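Local structure of Bpsl2520 (Burkholderia pseudomallei K96243, 6F03) at residues B[44-49]-B[128-133]; B[51-56]-B[147-152]. The protein is of unknown function but is a secreted, mostly helical antigen of the DUF2059 family, found as a two-chain assembly. All blocks are in the same frame, centred on the assembly; numbering follows the deposited sequence.

Contact 1: residues B[44-49]-B[128-133]; sequences AAIKDL and AQYDAY
Tyr130 OH lies against the start of the Lys47 side chain. Its nearest neighbours across the contact are carbons, and no hydrogen bond links the two segments. The nearest is Lys47 CB, 3.0 Å from Tyr130 OH. Lys47 CA follows at 3.3 Å from the same oxygen, and Lys47 CG is close as well. The contact is tight. The lysine runs alongside the tyrosine in the same direction; its extended chain, CG anti to the backbone N (chi1 178°), passes the hydroxyl and takes NZ away from segment 128-133. Its side chain comes to about 5 Å from a bound acetate, probably from the crystallisation liquor.

The Tyr130 ring also meets Ile46, where the two backbones are nearest. Ile46 CG2 reaches the ring obliquely at CD2 of Tyr130, 3.5 Å away, and touches CE2 as well. A chi1 of -70° splits the isoleucine branches: CG2 goes to Tyr130, while CG1 carries CD1 on toward the helix backbone. There Ile46 CD1 lies 3.9 Å from Tyr130 O and also touches Tyr133 CB. Leu49, one turn further on, brings CD2 obliquely to the ring of Tyr133, 3.9 Å from Tyr133 CE1. These two side chains cross at about a right angle.

Both tyrosines have further partners. Lys43 makes a cation-pi contact with Tyr130, and Tyr133 OH hydrogen-bonds Gln161 of the second subunit. The axes of segments 44-49 and 128-133 pass 10.3 Å apart at 115°. Helix 139-150 packs on helix 40-52 through Ile142 and Thr146, Leu50 adds to the packing on Tyr130, and helix 55-84 meets helix 119-136 at Gln129.

Contact 2: residues B[51-56]-B[147-152]; sequences DAIDAP and TFYKSP
Tyr149 packs against Ala52 and Ile53, where helix 40-52 ends. Its CB touches the methyl of Ala52, with Tyr149 CB and Ala52 CB 4.0 Å apart. Beyond CB, the ring lies with one face under Ile53 CG2. Tyr149 CG is 3.7 Å from that methyl, and Tyr149 CD2 and CE2 are closer, at 3.4 Å each from Ile53 CG2. CD1, CE1 and CZ lie slightly farther from the same methyl, so all six ring carbons meet it. The methyl thus sits over one face of the ring, only 16° off the normal, as a CH-pi contact. Phe148 CD2 lies over the opposite face, near the rim. Ile53 places CG1 between its backbone N and carbonyl carbon (chi1 65°), which leaves CG2 beside N and facing the tyrosine.

Lys150 borders the apolar patch. Its CG lies 3.9 Å from Ala52 CB, and bends at chi3 and chi4 bring NZ round toward Asp51. Lys150 NZ and Asp51 OD2 form a long salt bridge of 4.0 Å, and one water joins them weakly.

Asp54, with positive phi, is the C-prime residue of the Schellman motif that closes helix 40-52, and helix 55-84 follows at once. The chemistry implies an apolar grip, methyls on an aromatic face, with a loose charge pair on its solvent-exposed side that probably adds little.

How the contacts relate
The centres of contacts 1 and 2 are 12 Å apart, on the same side of the chain's centre. Both use helix 40-52: contact 1 its middle, contact 2 its C-terminal end and the turn into helix 55-84. Their partners, helices 119-136 and 139-150, are consecutive in the chain. The order is 44-49, 51-56, 128-133, 147-152, so the contacts cross along the sequence. They also touch directly. Leu49 CD1 packs 3.3 Å from Tyr149 CD2, and Tyr133 OH lies 3.5 Å from Ile53 CD1. The short N-terminal helix therefore packs against two successive later helices, and the two contacts adjoin. Both contacts reach the second subunit, so this region adjoins the dimer interface.

Contact 1: residues B[44-49]-B[128-133]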
ATOM      1  N   ALA B  44     -14.242  -2.224  27.991  1.00 32.16           N
ATOM      2  CA  ALA B  44     -14.566  -0.828  28.262  1.00 31.91           C
ATOM      3  C   ALA B  44     -13.368   0.078  28.023  1.00 29.59           C
ATOM      4  O   ALA B  44     -13.529   1.215  27.581  1.00 30.76           O
ATOM      5  CB  ALA B  44     -15.080  -0.673  29.694  1.00 33.22           C
ATOM      6  N   ALA B  45     -12.158  -0.402  28.290  1.00 29.10           N
ATOM      7  CA  ALA B  45     -10.987   0.424  28.013  1.00 27.77           C
ATOM      8  C   ALA B  45     -10.795   0.606  26.514  1.00 27.54           C
ATOM      9  O   ALA B  45     -10.511   1.715  26.042  1.00 28.88           O
ATOM     10  CB  ALA B  45      -9.741  -0.199  28.657  1.00 25.88           C
ATOM     11  N   ILE B  46     -10.989  -0.464  25.744  1.00 27.09           N
ATOM     12  CA  ILE B  46     -10.836  -0.360  24.302  1.00 23.92           C
ATOM     13  C   ILE B  46     -11.900   0.552  23.715  1.00 26.42           C
ATOM     14  O   ILE B  46     -11.628   1.338  22.794  1.00 29.57           O
ATOM     15  CB  ILE B  46     -10.851  -1.752  23.656  1.00 23.69           C
ATOM     16  CG1 ILE B  46      -9.563  -2.495  24.023  1.00 29.40           C
ATOM     17  CG2 ILE B  46     -11.015  -1.612  22.170  1.00 20.20           C
ATOM     18  CD1 ILE B  46      -9.574  -4.012  23.716  1.00 28.79           C
ATOM     19  N   LYS B  47     -13.126   0.458  24.214  1.00 24.24           N
ATOM     20  CA  LYS B  47     -14.159   1.361  23.726  1.00 29.99           C
ATOM     21  C   LYS B  47     -13.737   2.823  23.891  1.00 29.96           C
ATOM     22  O   LYS B  47     -13.949   3.637  22.987  1.00 26.79           O
ATOM     23  CB  LYS B  47     -15.482   1.068  24.439  1.00 33.09           C
ATOM     24  CG  LYS B  47     -16.630   1.987  24.047  1.00 38.59           C
ATOM     25  CD  LYS B  47     -17.834   1.692  24.909  1.00 46.27           C
ATOM     26  CE  LYS B  47     -18.981   2.626  24.617  1.00 52.68           C
ATOM     27  NZ  LYS B  47     -19.835   2.760  25.836  1.00 57.13           N
ATOM     28  N   ASP B  48     -13.145   3.183  25.038  1.00 29.71           N
ATOM     29  CA  ASP B  48     -12.644   4.548  25.196  1.00 31.14           C
ATOM     30  C   ASP B  48     -11.474   4.842  24.256  1.00 30.10           C
ATOM     31  O   ASP B  48     -11.378   5.949  23.713  1.00 29.45           O
ATOM     32  CB  ASP B  48     -12.262   4.822  26.646  1.00 38.75           C
ATOM     33  CG  ASP B  48     -13.484   5.013  27.538  1.00 47.28           C
ATOM     34  OD1 ASP B  48     -14.602   5.157  26.987  1.00 47.84           O
ATOM     35  OD2 ASP B  48     -13.327   5.051  28.780  1.00 53.27           O
ATOM     36  N   LEU B  49     -10.584   3.873  24.029  1.00 27.85           N
ATOM     37  CA  LEU B  49      -9.484   4.116  23.101  1.00 25.29           C
ATOM     38  C   LEU B  49     -10.004   4.339  21.686  1.00 26.38           C
ATOM     39  O   LEU B  49      -9.560   5.253  20.993  1.00 25.63           O
ATOM     40  CB  LEU B  49      -8.486   2.962  23.129  1.00 27.82           C
ATOM     41  CG  LEU B  49      -7.292   3.154  22.187  1.00 31.92           C
ATOM     42  CD1 LEU B  49      -6.693   4.501  22.403  1.00 36.45           C
ATOM     43  CD2 LEU B  49      -6.236   2.097  22.404  1.00 33.83           C
ATOM     44  N   ALA B 128     -13.502  -6.097  14.407  1.00 31.00           N
ATOM     45  CA  ALA B 128     -12.111  -6.408  14.095  1.00 30.38           C
ATOM     46  C   ALA B 128     -11.147  -5.470  14.820  1.00 30.10           C
ATOM     47  O   ALA B 128     -10.071  -5.893  15.252  1.00 29.37           O
ATOM     48  CB  ALA B 128     -11.882  -6.357  12.581  1.00 24.90           C
ATOM     49  N   GLN B 129     -11.518  -4.197  14.994  1.00 32.21           N
ATOM     50  CA  GLN B 129     -10.649  -3.289  15.741  1.00 27.76           C
ATOM     51  C   GLN B 129     -10.568  -3.680  17.212  1.00 26.20           C
ATOM     52  O   GLN B 129      -9.472  -3.700  17.792  1.00 26.96           O
ATOM     53  CB  GLN B 129     -11.130  -1.840  15.586  1.00 30.09           C
ATOM     54  CG  GLN B 129     -10.937  -1.267  14.176  1.00 31.90           C
ATOM     55  CD  GLN B 129     -11.635   0.092  13.980  1.00 34.15           C
ATOM     56  OE1 GLN B 129     -12.756   0.302  14.459  1.00 30.50           O
ATOM     57  NE2 GLN B 129     -10.958   1.019  13.291  1.00 33.16           N
ATOM     58  N   TYR B 130     -11.703  -4.011  17.839  1.00 25.95           N
ATOM     59  CA  TYR B 130     -11.641  -4.493  19.218  1.00 28.08           C
ATOM     60  C   TYR B 130     -10.693  -5.677  19.328  1.00 29.80           C
ATOM     61  O   TYR B 130      -9.808  -5.706  20.199  1.00 31.48           O
ATOM     62  CB  TYR B 130     -13.029  -4.909  19.725  1.00 29.37           C
ATOM     63  CG  TYR B 130     -13.847  -3.801  20.341  1.00 32.24           C
ATOM     64  CD1 TYR B 130     -14.645  -2.957  19.549  1.00 35.32           C
ATOM     65  CD2 TYR B 130     -13.830  -3.592  21.715  1.00 33.56           C
ATOM     66  CE1 TYR B 130     -15.405  -1.925  20.122  1.00 35.06           C
ATOM     67  CE2 TYR B 130     -14.571  -2.569  22.300  1.00 35.34           C
ATOM     68  CZ  TYR B 130     -15.353  -1.739  21.503  1.00 38.68           C
ATOM     69  OH  TYR B 130     -16.085  -0.735  22.101  1.00 44.68           O
ATOM     70  N   ASP B 131     -10.885  -6.675  18.455  1.00 29.13           N
ATOM     71  CA  ASP B 131     -10.095  -7.904  18.520  1.00 31.29           C
ATOM     72  C   ASP B 131      -8.615  -7.620  18.287  1.00 33.45           C
ATOM     73  O   ASP B 131      -7.752  -8.135  19.016  1.00 33.90           O
ATOM     74  CB  ASP B 131     -10.626  -8.924  17.503  1.00 33.61           C
ATOM     75  CG  ASP B 131     -12.011  -9.472  17.884  1.00 38.61           C
ATOM     76  OD1 ASP B 131     -12.372  -9.392  19.086  0.77 36.47           O
ATOM     77  OD2 ASP B 131     -12.750  -9.960  16.977  0.76 38.15           O
ATOM     78  N   ALA B 132      -8.295  -6.769  17.308  1.00 25.60           N
ATOM     79  CA  ALA B 132      -6.885  -6.468  17.074  1.00 25.71           C
ATOM     80  C   ALA B 132      -6.244  -5.784  18.293  1.00 26.47           C
ATOM     81  O   ALA B 132      -5.118  -6.124  18.680  1.00 22.81           O
ATOM     82  CB  ALA B 132      -6.732  -5.595  15.831  1.00 22.81           C
ATOM     83  N   TYR B 133      -6.932  -4.808  18.906  1.00 22.89           N
ATOM     84  CA  TYR B 133      -6.335  -4.147  20.068  1.00 27.60           C
ATOM     85  C   TYR B 133      -6.207  -5.097  21.247  1.00 29.22           C
ATOM     86  O   TYR B 133      -5.197  -5.079  21.952  1.00 29.88           O
ATOM     87  CB  TYR B 133      -7.131  -2.902  20.473  1.00 25.51           C
ATOM     88  CG  TYR B 133      -6.681  -1.705  19.673  1.00 30.39           C
ATOM     89  CD1 TYR B 133      -5.522  -1.011  20.021  1.00 34.30           C
ATOM     90  CD2 TYR B 133      -7.375  -1.309  18.522  1.00 27.44           C
ATOM     91  CE1 TYR B 133      -5.083   0.077  19.267  1.00 34.42           C
ATOM     92  CE2 TYR B 133      -6.953  -0.235  17.760  1.00 29.09           C
ATOM     93  CZ  TYR B 133      -5.807   0.454  18.132  1.00 34.08           C
ATOM     94  OH  TYR B 133      -5.376   1.511  17.363  1.00 34.61           O
TER

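Contact 2: residues B[51-56]-B[147-152]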
ATOM      1  N   ASP B  51     -12.863   5.491  20.711  1.00 31.80           N
ATOM      2  CA  ASP B  51     -13.429   6.839  20.646  1.00 35.28           C
ATOM      3  C   ASP B  51     -12.337   7.904  20.489  1.00 32.52           C
ATOM      4  O   ASP B  51     -12.482   8.850  19.709  1.00 33.05           O
ATOM      5  CB  ASP B  51     -14.266   7.091  21.901  1.00 43.58           C
ATOM      6  CG  ASP B  51     -14.918   8.452  21.910  1.00 55.84           C
ATOM      7  OD1 ASP B  51     -15.841   8.661  21.081  1.00 57.76           O
ATOM      8  OD2 ASP B  51     -14.518   9.303  22.754  1.00 61.63           O
ATOM      9  N   ALA B  52     -11.229   7.762  21.215  1.00 30.62           N
ATOM     10  CA  ALA B  52     -10.186   8.781  21.191  1.00 28.48           C
ATOM     11  C   ALA B  52      -9.432   8.819  19.862  1.00 30.01           C
ATOM     12  O   ALA B  52      -8.886   9.867  19.494  1.00 28.86           O
ATOM     13  CB  ALA B  52      -9.200   8.555  22.355  1.00 27.63           C
ATOM     14  N   ILE B  53      -9.341   7.700  19.140  1.00 26.14           N
ATOM     15  CA  ILE B  53      -8.638   7.732  17.860  1.00 30.58           C
ATOM     16  C   ILE B  53      -9.615   7.948  16.706  1.00 34.82           C
ATOM     17  O   ILE B  53      -9.240   7.817  15.535  1.00 36.22           O
ATOM     18  CB  ILE B  53      -7.816   6.447  17.652  1.00 31.66           C
ATOM     19  CG1 ILE B  53      -8.729   5.221  17.530  1.00 27.85           C
ATOM     20  CG2 ILE B  53      -6.826   6.249  18.807  1.00 31.96           C
ATOM     21  CD1 ILE B  53      -7.965   3.899  17.180  1.00 26.52           C
ATOM     22  N   ASP B  54     -10.877   8.251  17.018  1.00 37.25           N
ATOM     23  CA  ASP B  54     -11.940   8.342  16.012  1.00 37.52           C
ATOM     24  C   ASP B  54     -11.968   7.086  15.125  1.00 36.22           C
ATOM     25  O   ASP B  54     -11.819   7.141  13.901  1.00 32.01           O
ATOM     26  CB  ASP B  54     -11.788   9.618  15.168  1.00 40.52           C
ATOM     27  CG  ASP B  54     -13.007   9.889  14.259  1.00 44.29           C
ATOM     28  OD1 ASP B  54     -14.055   9.212  14.417  0.79 42.13           O
ATOM     29  OD2 ASP B  54     -12.907  10.785  13.382  0.55 45.08           O
ATOM     30  N   ALA B  55     -12.191   5.938  15.765  1.00 33.81           N
ATOM     31  CA  ALA B  55     -12.160   4.683  15.019  1.00 35.44           C
ATOM     32  C   ALA B  55     -13.141   4.636  13.842  1.00 35.03           C
ATOM     33  O   ALA B  55     -12.789   4.017  12.825  1.00 36.35           O
ATOM     34  CB  ALA B  55     -12.410   3.512  15.976  1.00 33.77           C
ATOM     35  N   PRO B  56     -14.339   5.240  13.894  1.00 36.03           N
ATOM     36  CA  PRO B  56     -15.230   5.179  12.716  1.00 35.18           C
ATOM     37  C   PRO B  56     -14.623   5.799  11.473  1.00 39.30           C
ATOM     38  O   PRO B  56     -14.842   5.322  10.343  1.00 38.81           O
ATOM     39  CB  PRO B  56     -16.479   5.940  13.175  1.00 32.67           C
ATOM     40  CG  PRO B  56     -16.478   5.782  14.680  1.00 35.97           C
ATOM     41  CD  PRO B  56     -15.012   5.832  15.070  1.00 36.28           C
ATOM     42  N   THR B 147      -4.722   7.879  27.295  1.00 23.58           N
ATOM     43  CA  THR B 147      -4.188   9.102  27.881  1.00 26.50           C
ATOM     44  C   THR B 147      -3.365   9.883  26.865  1.00 25.57           C
ATOM     45  O   THR B 147      -3.549  11.092  26.701  1.00 28.37           O
ATOM     46  CB  THR B 147      -3.321   8.772  29.094  1.00 26.42           C
ATOM     47  OG1 THR B 147      -4.139   8.208  30.128  1.00 30.41           O
ATOM     48  CG2 THR B 147      -2.614  10.058  29.584  1.00 23.56           C
ATOM     49  N   PHE B 148      -2.461   9.210  26.155  1.00 24.13           N
ATOM     50  CA  PHE B 148      -1.683   9.936  25.157  1.00 24.37           C
ATOM     51  C   PHE B 148      -2.583  10.492  24.045  1.00 25.93           C
ATOM     52  O   PHE B 148      -2.417  11.642  23.620  1.00 29.87           O
ATOM     53  CB  PHE B 148      -0.587   9.049  24.590  1.00 23.90           C
ATOM     54  CG  PHE B 148       0.035   9.595  23.339  1.00 27.28           C
ATOM     55  CD1 PHE B 148       0.899  10.675  23.405  1.00 27.42           C
ATOM     56  CD2 PHE B 148      -0.254   9.029  22.096  1.00 29.28           C
ATOM     57  CE1 PHE B 148       1.471  11.194  22.257  1.00 32.19           C
ATOM     58  CE2 PHE B 148       0.316   9.537  20.930  1.00 30.40           C
ATOM     59  CZ  PHE B 148       1.181  10.624  21.013  1.00 31.74           C
ATOM     60  N   TYR B 149      -3.550   9.704  23.568  1.00 20.46           N
ATOM     61  CA  TYR B 149      -4.358  10.163  22.430  1.00 26.01           C
ATOM     62  C   TYR B 149      -5.263  11.340  22.785  1.00 29.06           C
ATOM     63  O   TYR B 149      -5.554  12.176  21.919  1.00 30.41           O
ATOM     64  CB  TYR B 149      -5.211   9.024  21.861  1.00 27.38           C
ATOM     65  CG  TYR B 149      -4.451   8.063  20.981  1.00 28.33           C
ATOM     66  CD1 TYR B 149      -3.747   8.525  19.869  1.00 32.69           C
ATOM     67  CD2 TYR B 149      -4.493   6.697  21.204  1.00 29.04           C
ATOM     68  CE1 TYR B 149      -3.066   7.646  19.023  1.00 29.74           C
ATOM     69  CE2 TYR B 149      -3.816   5.808  20.365  1.00 28.46           C
ATOM     70  CZ  TYR B 149      -3.112   6.303  19.282  1.00 30.57           C
ATOM     71  OH  TYR B 149      -2.454   5.458  18.456  1.00 32.26           O
ATOM     72  N   LYS B 150      -5.740  11.409  24.026  1.00 29.54           N
ATOM     73  CA  LYS B 150      -6.521  12.549  24.483  1.00 30.51           C
ATOM     74  C   LYS B 150      -5.662  13.744  24.892  1.00 29.91           C
ATOM     75  O   LYS B 150      -6.202  14.833  25.039  1.00 31.58           O
ATOM     76  CB  LYS B 150      -7.438  12.137  25.646  1.00 27.08           C
ATOM     77  CG  LYS B 150      -8.494  11.131  25.200  1.00 30.49           C
ATOM     78  CD  LYS B 150      -9.682  11.050  26.141  1.00 38.79           C
ATOM     79  CE  LYS B 150     -10.888  11.855  25.608  1.00 45.44           C
ATOM     80  NZ  LYS B 150     -11.458  11.314  24.302  1.00 52.67           N
ATOM     81  N   SER B 151      -4.352  13.594  25.043  1.00 28.67           N
ATOM     82  CA  SER B 151      -3.514  14.747  25.352  1.00 26.26           C
ATOM     83  C   SER B 151      -3.422  15.677  24.144  1.00 30.28           C
ATOM     84  O   SER B 151      -3.728  15.279  23.020  1.00 31.77           O
ATOM     85  CB  SER B 151      -2.121  14.295  25.783  1.00 24.27           C
ATOM     86  OG  SER B 151      -1.372  13.800  24.684  1.00 29.02           O
ATOM     87  N   PRO B 152      -3.033  16.940  24.358  1.00 32.99           N
ATOM     88  CA  PRO B 152      -2.923  17.861  23.207  1.00 33.61           C
ATOM     89  C   PRO B 152      -1.973  17.369  22.127  1.00 33.29           C
ATOM     90  O   PRO B 152      -2.252  17.543  20.936  1.00 31.97           O
ATOM     91  CB  PRO B 152      -2.401  19.161  23.835  1.00 29.80           C
ATOM     92  CG  PRO B 152      -2.846  19.079  25.288  1.00 31.94           C
ATOM     93  CD  PRO B 152      -2.803  17.613  25.654  1.00 27.01           C
TER
HETATM   94  O   HOH W   1     -12.337   8.137  24.975  1.00 33.08           O